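Local coordinates for glycerol dehydrogenase (Schizosaccharomyces pombe, PDB 1TA9), which catalyses the zinc-dependent, NAD(+)-linked oxidation of glycerol to dihydroxyacetone and serves in glycerol assimilation, at residues B[65-70]-B[306-311]; B[72-77]-B[293-298]; B[226-231]-B[330-335]. One frame throughout, in Å; residues are numbered along the deposited sequence.

Interaction 1: B[65-70]-B[306-311]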
loop_
_atom_site.group_PDB
_atom_site.type_symbol
_atom_site.label_atom_id
_atom_site.label_comp_id
_atom_site.label_asym_id
_atom_site.label_seq_id
_atom_site.Cartn_x
_atom_site.Cartn_y
_atom_site.Cartn_z
ATOM N N ILE B 65 25.558 -5.997 27.273
ATOM C CA ILE B 65 25.043 -6.746 28.416
ATOM C C ILE B 65 23.527 -6.885 28.524
ATOM O O ILE B 65 22.790 -5.922 28.330
ATOM C CB ILE B 65 25.539 -6.095 29.735
ATOM C CG1 ILE B 65 27.066 -6.015 29.733
ATOM C CG2 ILE B 65 25.020 -6.876 30.937
ATOM C CD1 ILE B 65 27.651 -5.245 30.913
ATOM N N PHE B 66 23.083 -8.096 28.844
ATOM C CA PHE B 66 21.669 -8.395 29.041
ATOM C C PHE B 66 21.592 -8.964 30.450
ATOM O O PHE B 66 22.433 -9.779 30.845
ATOM C CB PHE B 66 21.176 -9.422 28.015
ATOM C CG PHE B 66 19.735 -9.828 28.200
ATOM C CD1 PHE B 66 19.399 -10.902 29.020
ATOM C CD2 PHE B 66 18.714 -9.135 27.553
ATOM C CE1 PHE B 66 18.061 -11.282 29.194
ATOM C CE2 PHE B 66 17.375 -9.502 27.718
ATOM C CZ PHE B 66 17.047 -10.577 28.538
ATOM N N THR B 67 20.597 -8.528 31.213
ATOM C CA THR B 67 20.446 -8.973 32.591
ATOM C C THR B 67 19.009 -9.423 32.842
ATOM O O THR B 67 18.068 -8.873 32.270
ATOM C CB THR B 67 20.848 -7.830 33.560
ATOM O OG1 THR B 67 20.902 -8.327 34.902
ATOM C CG2 THR B 67 19.858 -6.683 33.474
ATOM N N SER B 68 18.833 -10.429 33.692
ATOM C CA SER B 68 17.489 -10.933 33.945
ATOM C C SER B 68 17.342 -11.786 35.194
ATOM O O SER B 68 18.328 -12.230 35.784
ATOM C CB SER B 68 17.047 -11.767 32.732
ATOM O OG SER B 68 15.900 -12.551 33.010
ATOM N N PRO B 69 16.093 -11.978 35.646
ATOM C CA PRO B 69 15.884 -12.818 36.825
ATOM C C PRO B 69 16.095 -14.218 36.249
ATOM O O PRO B 69 16.013 -14.397 35.027
ATOM C CB PRO B 69 14.416 -12.582 37.170
ATOM C CG PRO B 69 14.169 -11.172 36.674
ATOM C CD PRO B 69 14.891 -11.175 35.348
ATOM N N GLN B 70 16.362 -15.203 37.095
ATOM C CA GLN B 70 16.552 -16.557 36.592
ATOM C C GLN B 70 15.243 -17.175 36.116
ATOM O O GLN B 70 15.223 -17.950 35.155
ATOM C CB GLN B 70 17.164 -17.438 37.672
ATOM C CG GLN B 70 18.555 -17.005 38.083
ATOM C CD GLN B 70 19.138 -17.902 39.146
ATOM O OE1 GLN B 70 18.722 -17.862 40.309
ATOM N NE2 GLN B 70 20.098 -18.733 38.753
ATOM N N PHE B 306 12.957 -2.170 30.285
ATOM C CA PHE B 306 13.535 -0.936 30.796
ATOM C C PHE B 306 14.950 -1.134 31.346
ATOM O O PHE B 306 15.840 -0.334 31.070
ATOM C CB PHE B 306 12.607 -0.307 31.857
ATOM C CG PHE B 306 13.007 -0.581 33.283
ATOM C CD1 PHE B 306 14.082 0.089 33.865
ATOM C CD2 PHE B 306 12.294 -1.495 34.053
ATOM C CE1 PHE B 306 14.438 -0.147 35.193
ATOM C CE2 PHE B 306 12.643 -1.736 35.382
ATOM C CZ PHE B 306 13.719 -1.060 35.951
ATOM N N GLU B 307 15.174 -2.205 32.099
ATOM C CA GLU B 307 16.495 -2.427 32.677
ATOM C C GLU B 307 17.569 -2.730 31.632
ATOM O O GLU B 307 18.728 -2.329 31.787
ATOM C CB GLU B 307 16.447 -3.548 33.724
ATOM C CG GLU B 307 17.734 -3.666 34.536
ATOM C CD GLU B 307 17.621 -4.612 35.725
ATOM O OE1 GLU B 307 18.597 -4.704 36.498
ATOM O OE2 GLU B 307 16.568 -5.263 35.893
ATOM N N ASN B 308 17.189 -3.430 30.567
ATOM C CA ASN B 308 18.138 -3.757 29.517
ATOM C C ASN B 308 18.240 -2.643 28.501
ATOM O O ASN B 308 19.129 -2.637 27.644
ATOM C CB ASN B 308 17.757 -5.079 28.873
ATOM C CG ASN B 308 18.093 -6.247 29.768
ATOM O OD1 ASN B 308 19.268 -6.516 30.028
ATOM N ND2 ASN B 308 17.070 -6.929 30.271
ATOM N N GLY B 309 17.314 -1.698 28.616
ATOM C CA GLY B 309 17.320 -0.527 27.766
ATOM C C GLY B 309 17.737 0.568 28.731
ATOM O O GLY B 309 18.910 0.668 29.098
ATOM N N GLY B 310 16.774 1.369 29.178
ATOM C CA GLY B 310 17.096 2.413 30.128
ATOM C C GLY B 310 15.964 3.385 30.380
ATOM O O GLY B 310 14.972 3.405 29.649
ATOM N N LEU B 311 16.117 4.181 31.433
ATOM C CA LEU B 311 15.139 5.196 31.785
ATOM C C LEU B 311 15.630 6.500 31.168
ATOM O O LEU B 311 16.826 6.662 30.908
ATOM C CB LEU B 311 15.034 5.348 33.308
ATOM C CG LEU B 311 14.577 4.122 34.101
ATOM C CD1 LEU B 311 14.471 4.473 35.584
ATOM C CD2 LEU B 311 13.227 3.644 33.564
HETATM O O HOH W 1 20.658 -4.841 27.071
#
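Asn308 carries CG anti to its carbonyl carbon (chi1 -75°) and Phe66 has CG anti to its backbone N, which together lay the Asn308 amide flat over one face of the phenyl ring. The motif is an amide-aromatic stack, with planes 3° apart; ND2 sits toward the rim, 3.6 Å from Phe66 CE2. The same amide spans both backbone groups of Thr67, taking the bonds that a neighbouring strand would make. Thr67 N donates to a lone pair of Asn308 OD1 at 2.7 Å, and Asn308 ND2, nearly in its own amide plane, donates to Thr67 O at 3.0 Å. ND2 also bonds Leu304 O, one turn back in helix 289-307. Beside the amide, Thr67 CG2 lies against the carboxylate carbon CD of Glu307 at 3.8 Å; that carboxylate is held by Ser187 and Asn207, and Thr67 OG1 by Asn207 and by Lys71 of the second subunit. Residues 65-67 pair with an antiparallel strand of that subunit, so this contact ties the intersubunit sheet to the end of helix 289-307. A water donates to both Ile65 O and Asn308 O, 2.7 Å from each.

Interaction 2: B[72-77]-B[293-298]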
loop_
_atom_site.group_PDB
_atom_site.type_symbol
_atom_site.label_atom_id
_atom_site.label_comp_id
_atom_site.label_asym_id
_atom_site.label_seq_id
_atom_site.Cartn_x
_atom_site.Cartn_y
_atom_site.Cartn_z
ATOM N N TYR B 72 10.718 -16.401 35.830
ATOM C CA TYR B 72 9.543 -15.548 35.956
ATOM C C TYR B 72 8.389 -16.524 35.806
ATOM O O TYR B 72 8.276 -17.199 34.787
ATOM C CB TYR B 72 9.495 -14.485 34.856
ATOM C CG TYR B 72 8.186 -13.727 34.806
ATOM C CD1 TYR B 72 7.108 -14.199 34.050
ATOM C CD2 TYR B 72 8.015 -12.547 35.527
ATOM C CE1 TYR B 72 5.895 -13.510 34.015
ATOM C CE2 TYR B 72 6.810 -11.855 35.501
ATOM C CZ TYR B 72 5.753 -12.339 34.742
ATOM O OH TYR B 72 4.560 -11.644 34.717
ATOM N N VAL B 73 7.554 -16.617 36.834
ATOM C CA VAL B 73 6.431 -17.551 36.828
ATOM C C VAL B 73 5.135 -16.811 37.102
ATOM O O VAL B 73 5.019 -16.110 38.103
ATOM C CB VAL B 73 6.626 -18.638 37.903
ATOM C CG1 VAL B 73 5.460 -19.622 37.881
ATOM C CG2 VAL B 73 7.948 -19.357 37.667
ATOM N N GLN B 74 4.163 -16.987 36.211
ATOM C CA GLN B 74 2.872 -16.315 36.313
ATOM C C GLN B 74 1.700 -17.269 36.030
ATOM O O GLN B 74 1.658 -17.923 34.989
ATOM C CB GLN B 74 2.854 -15.160 35.308
ATOM C CG GLN B 74 1.541 -14.431 35.170
ATOM C CD GLN B 74 1.528 -13.517 33.958
ATOM O OE1 GLN B 74 2.476 -12.766 33.727
ATOM N NE2 GLN B 74 0.449 -13.571 33.182
ATOM N N GLY B 75 0.743 -17.338 36.952
ATOM C CA GLY B 75 -0.398 -18.213 36.741
ATOM C C GLY B 75 -1.469 -18.045 37.801
ATOM O O GLY B 75 -1.193 -17.578 38.904
ATOM N N ARG B 76 -2.698 -18.428 37.474
ATOM C CA ARG B 76 -3.791 -18.295 38.425
ATOM C C ARG B 76 -3.694 -19.379 39.491
ATOM O O ARG B 76 -3.604 -20.565 39.172
ATOM C CB ARG B 76 -5.138 -18.387 37.708
ATOM C CG ARG B 76 -6.284 -17.914 38.579
ATOM C CD ARG B 76 -7.606 -17.911 37.848
ATOM N NE ARG B 76 -8.569 -17.098 38.580
ATOM C CZ ARG B 76 -9.793 -16.802 38.155
ATOM N NH1 ARG B 76 -10.230 -17.259 36.989
ATOM N NH2 ARG B 76 -10.573 -16.028 38.898
ATOM N N HIS B 77 -3.709 -18.959 40.753
ATOM C CA HIS B 77 -3.610 -19.871 41.895
ATOM C C HIS B 77 -2.190 -20.415 42.019
ATOM O O HIS B 77 -1.946 -21.382 42.739
ATOM C CB HIS B 77 -4.597 -21.035 41.744
ATOM C CG HIS B 77 -6.018 -20.601 41.562
ATOM N ND1 HIS B 77 -6.682 -19.829 42.489
ATOM C CD2 HIS B 77 -6.895 -20.818 40.554
ATOM C CE1 HIS B 77 -7.910 -19.589 42.060
ATOM N NE2 HIS B 77 -8.064 -20.178 40.889
ATOM N N ASN B 293 -1.975 -11.419 29.625
ATOM C CA ASN B 293 -0.983 -10.844 28.719
ATOM C C ASN B 293 -0.459 -9.517 29.251
ATOM O O ASN B 293 0.742 -9.231 29.183
ATOM C CB ASN B 293 -1.574 -10.608 27.325
ATOM C CG ASN B 293 -1.849 -11.894 26.580
ATOM O OD1 ASN B 293 -1.277 -12.945 26.886
ATOM N ND2 ASN B 293 -2.716 -11.815 25.576
ATOM N N VAL B 294 -1.368 -8.704 29.776
ATOM C CA VAL B 294 -0.988 -7.403 30.307
ATOM C C VAL B 294 -0.231 -7.545 31.624
ATOM O O VAL B 294 0.625 -6.718 31.945
ATOM C CB VAL B 294 -2.230 -6.496 30.470
ATOM C CG1 VAL B 294 -1.843 -5.171 31.119
ATOM C CG2 VAL B 294 -2.841 -6.243 29.094
ATOM N N VAL B 295 -0.532 -8.588 32.391
ATOM C CA VAL B 295 0.209 -8.796 33.630
ATOM C C VAL B 295 1.651 -9.078 33.203
ATOM O O VAL B 295 2.601 -8.573 33.812
ATOM C CB VAL B 295 -0.343 -9.989 34.450
ATOM C CG1 VAL B 295 0.630 -10.346 35.571
ATOM C CG2 VAL B 295 -1.699 -9.620 35.050
ATOM N N GLU B 296 1.818 -9.863 32.139
ATOM C CA GLU B 296 3.169 -10.156 31.660
ATOM C C GLU B 296 3.830 -8.882 31.124
ATOM O O GLU B 296 5.005 -8.635 31.373
ATOM C CB GLU B 296 3.173 -11.228 30.554
ATOM C CG GLU B 296 4.604 -11.619 30.167
ATOM C CD GLU B 296 4.723 -12.390 28.862
ATOM O OE1 GLU B 296 5.813 -12.315 28.252
ATOM O OE2 GLU B 296 3.760 -13.071 28.448
ATOM N N ALA B 297 3.076 -8.072 30.389
ATOM C CA ALA B 297 3.622 -6.835 29.836
ATOM C C ALA B 297 4.027 -5.859 30.941
ATOM O O ALA B 297 5.090 -5.237 30.879
ATOM C CB ALA B 297 2.599 -6.178 28.912
ATOM N N ASN B 298 3.177 -5.736 31.953
ATOM C CA ASN B 298 3.434 -4.831 33.067
ATOM C C ASN B 298 4.598 -5.265 33.945
ATOM O O ASN B 298 5.266 -4.433 34.556
ATOM C CB ASN B 298 2.192 -4.722 33.961
ATOM C CG ASN B 298 1.112 -3.846 33.365
ATOM O OD1 ASN B 298 1.202 -3.417 32.216
ATOM N ND2 ASN B 298 0.073 -3.581 34.149
#
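Gln74 reaches from the strand to helix 293-298 and lays its amide against Val295, with OE1 3.6 Å from Val295 CG1 and CD 3.7 Å from the same methyl. OE1 also looks onto the helix backbone: Glu296 N is 3.4 Å away, but the angle is too poor for a hydrogen bond. The true partner of Gln74 OE1 is the phenol of Tyr72, two residues earlier on the same strand face. Tyr72 OH donates to OE1 at 2.6 Å, in the carbonyl plane, with OE1 at the edge of the ring. Tyr72 OH in turn rests 3.7 Å from Glu296 CA.

Both strand residues have CG anti to the backbone N (chi1 170° for Tyr72 and 174° for Gln74), and each reaches toward the helix. The phenol fixes one end of the Gln74 amide, and NE2 fixes the other by a bond to Glu292 O in the preceding part of the helix. Held at both ends, the buried amide has little freedom to rotate. The carboxylate of Glu296 turns from the strand to the second subunit, where it makes a salt bridge with Arg64 and takes the backbone N of Ile258 and Ala259. Val295 also packs on Ile218, while Tyr72 covers Ile211 and Ile213 of the adjacent strand 210-214.

Strand and helix run nearly antiparallel, their axes 9.8 Å apart at closest approach. Strand 71-75 is the outermost of the parallel sheet within this chain and is extended by an antiparallel strand of the second subunit. A helix of the all-helical C-terminal part thus packs against the Rossmann-like nucleotide-binding sheet, the two-part build typical of iron-containing alcohol dehydrogenases.

Interaction 3: B[226-231]-B[330-335]. With ZN (zinc ion), chain I.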
loop_
_atom_site.group_PDB
_atom_site.type_symbol
_atom_site.label_atom_id
_atom_site.label_comp_id
_atom_site.label_asym_id
_atom_site.label_seq_id
_atom_site.Cartn_x
_atom_site.Cartn_y
_atom_site.Cartn_z
ATOM N N LEU B 226 -3.853 -2.019 38.218
ATOM C CA LEU B 226 -3.448 -2.519 36.905
ATOM C C LEU B 226 -3.187 -1.348 35.967
ATOM O O LEU B 226 -2.215 -1.351 35.211
ATOM C CB LEU B 226 -4.540 -3.413 36.302
ATOM C CG LEU B 226 -4.248 -3.960 34.894
ATOM C CD1 LEU B 226 -3.134 -4.996 34.976
ATOM C CD2 LEU B 226 -5.500 -4.590 34.298
ATOM N N ILE B 227 -4.065 -0.351 36.020
ATOM C CA ILE B 227 -3.940 0.823 35.174
ATOM C C ILE B 227 -2.645 1.570 35.475
ATOM O O ILE B 227 -1.993 2.081 34.567
ATOM C CB ILE B 227 -5.161 1.751 35.346
ATOM C CG1 ILE B 227 -6.396 1.054 34.769
ATOM C CG2 ILE B 227 -4.917 3.085 34.644
ATOM C CD1 ILE B 227 -7.716 1.743 35.054
ATOM N N SER B 228 -2.270 1.626 36.747
ATOM C CA SER B 228 -1.030 2.287 37.122
ATOM C C SER B 228 0.129 1.526 36.470
ATOM O O SER B 228 1.083 2.125 35.980
ATOM C CB SER B 228 -0.867 2.284 38.639
ATOM O OG SER B 228 0.397 2.805 38.994
ATOM N N GLY B 229 0.033 0.200 36.468
ATOM C CA GLY B 229 1.066 -0.615 35.856
ATOM C C GLY B 229 1.119 -0.411 34.352
ATOM O O GLY B 229 2.177 -0.533 33.741
ATOM N N ILE B 230 -0.026 -0.125 33.744
ATOM C CA ILE B 230 -0.076 0.112 32.302
ATOM C C ILE B 230 0.631 1.439 32.038
ATOM O O ILE B 230 1.378 1.586 31.066
ATOM C CB ILE B 230 -1.545 0.177 31.802
ATOM C CG1 ILE B 230 -2.156 -1.227 31.841
ATOM C CG2 ILE B 230 -1.609 0.778 30.395
ATOM C CD1 ILE B 230 -3.652 -1.268 31.567
ATOM N N GLY B 231 0.399 2.403 32.923
ATOM C CA GLY B 231 1.029 3.701 32.780
ATOM C C GLY B 231 2.537 3.577 32.851
ATOM O O GLY B 231 3.269 4.228 32.101
ATOM N N ARG B 330 -1.017 11.234 46.611
ATOM C CA ARG B 330 -2.144 10.331 46.407
ATOM C C ARG B 330 -2.078 9.639 45.050
ATOM O O ARG B 330 -2.830 8.704 44.785
ATOM C CB ARG B 330 -3.451 11.113 46.534
ATOM C CG ARG B 330 -3.669 11.674 47.935
ATOM C CD ARG B 330 -4.562 12.905 47.923
ATOM N NE ARG B 330 -5.832 12.667 47.245
ATOM C CZ ARG B 330 -6.735 13.614 47.013
ATOM N NH1 ARG B 330 -6.503 14.862 47.410
ATOM N NH2 ARG B 330 -7.859 13.321 46.367
ATOM N N LEU B 331 -1.167 10.098 44.200
ATOM C CA LEU B 331 -0.999 9.516 42.870
ATOM C C LEU B 331 -0.141 8.258 42.928
ATOM O O LEU B 331 0.824 8.189 43.688
ATOM C CB LEU B 331 -0.335 10.527 41.928
ATOM C CG LEU B 331 -1.162 11.737 41.490
ATOM C CD1 LEU B 331 -0.239 12.810 40.927
ATOM C CD2 LEU B 331 -2.193 11.312 40.444
ATOM N N MET B 332 -0.501 7.257 42.133
ATOM C CA MET B 332 0.279 6.026 42.084
ATOM C C MET B 332 1.438 6.265 41.127
ATOM O O MET B 332 1.384 7.163 40.285
ATOM C CB MET B 332 -0.563 4.857 41.571
ATOM C CG MET B 332 -1.636 4.375 42.531
ATOM S SD MET B 332 -2.396 2.870 41.929
ATOM C CE MET B 332 -3.546 2.488 43.284
ATOM N N HIS B 333 2.477 5.449 41.250
ATOM C CA HIS B 333 3.656 5.571 40.405
ATOM C C HIS B 333 3.349 5.678 38.912
ATOM O O HIS B 333 3.812 6.602 38.241
ATOM C CB HIS B 333 4.583 4.382 40.632
ATOM C CG HIS B 333 5.832 4.439 39.815
ATOM N ND1 HIS B 333 6.802 5.398 40.009
ATOM C CD2 HIS B 333 6.254 3.680 38.776
ATOM C CE1 HIS B 333 7.768 5.230 39.125
ATOM N NE2 HIS B 333 7.459 4.195 38.364
ATOM N N GLY B 334 2.579 4.722 38.397
ATOM C CA GLY B 334 2.238 4.721 36.985
ATOM C C GLY B 334 1.415 5.909 36.516
ATOM O O GLY B 334 1.504 6.313 35.354
ATOM N N GLU B 335 0.598 6.463 37.402
ATOM C CA GLU B 335 -0.228 7.609 37.046
ATOM C C GLU B 335 0.682 8.799 36.779
ATOM O O GLU B 335 0.445 9.584 35.863
ATOM C CB GLU B 335 -1.226 7.896 38.176
ATOM C CG GLU B 335 -2.023 6.638 38.536
ATOM C CD GLU B 335 -2.987 6.813 39.697
ATOM O OE1 GLU B 335 -2.699 7.621 40.602
ATOM O OE2 GLU B 335 -4.022 6.112 39.709
HETATM ZN ZN ZN I . 8.429 2.972 36.741
#
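The imidazole of His333 meets the zinc ion at its NE2 corner, 2.3 Å away, close to where its helix touches Ser228. Around the ring, His318 makes an edge-to-face pair, and His315, which binds the same zinc together with Asp232, has its plane at about 55° to it. The other flat group is the Glu335 carboxylate: Met332 N approaches OE1 from above the plane, 51° out of it, at 2.7 Å. OE2 is in a salt bridge with Arg224, so both carboxylate oxygens are engaged.

Met332 is the N-cap of helix 333-347, and its bond from the backbone N to the third residue of the helix is one half of a capping box. A second brace on this helix start comes from helix 223-245. Ser228 OG, anti to its backbone N (chi1 174°), accepts a bent bond from Gly334 N at 3.0 Å, and the same hydroxyl is also bonded to Ser180 O. The Met332 side chain closes over the serine, with CB 3.4 Å from Ser228 OG and SD 3.7 Å from Ser228 CB.

Gly334 has no side chain, and this lets the two backbones come very close, with CA atoms of Ser228 and Gly334 4.1 Å apart. Gly334 CA makes a nearly straight C-H...O contact with Ser228 O at 3.0 Å. One turn on, Gly231, also without a side chain, brings its CA to 3.7 Å from Gly334 O. Asp232, a zinc ligand, follows Gly231 directly in the chain.

How the interactions relate
Helix 289-307 is common to interactions 1 and 2, whose centres lie 18 Å apart: its last turn and the loop after it meet strand 64-67, while an earlier part meets strand 71-75, the next strand in the chain. Both also reach the second subunit, which interaction 3 does not. Interactions 2 and 3, 17 Å apart, touch directly: Asn298 ND2 lies 3.4 Å from Leu226 O in a weak hydrogen bond, and Val294 packs on Ile230. Interaction 3 holds a zinc ligand, with bound glycerol about 3 Å from the His333 side chain. Glycerol is about 8 Å from the side chain of Glu307 in interaction 1 and about 14 Å from that of Tyr72 in interaction 2.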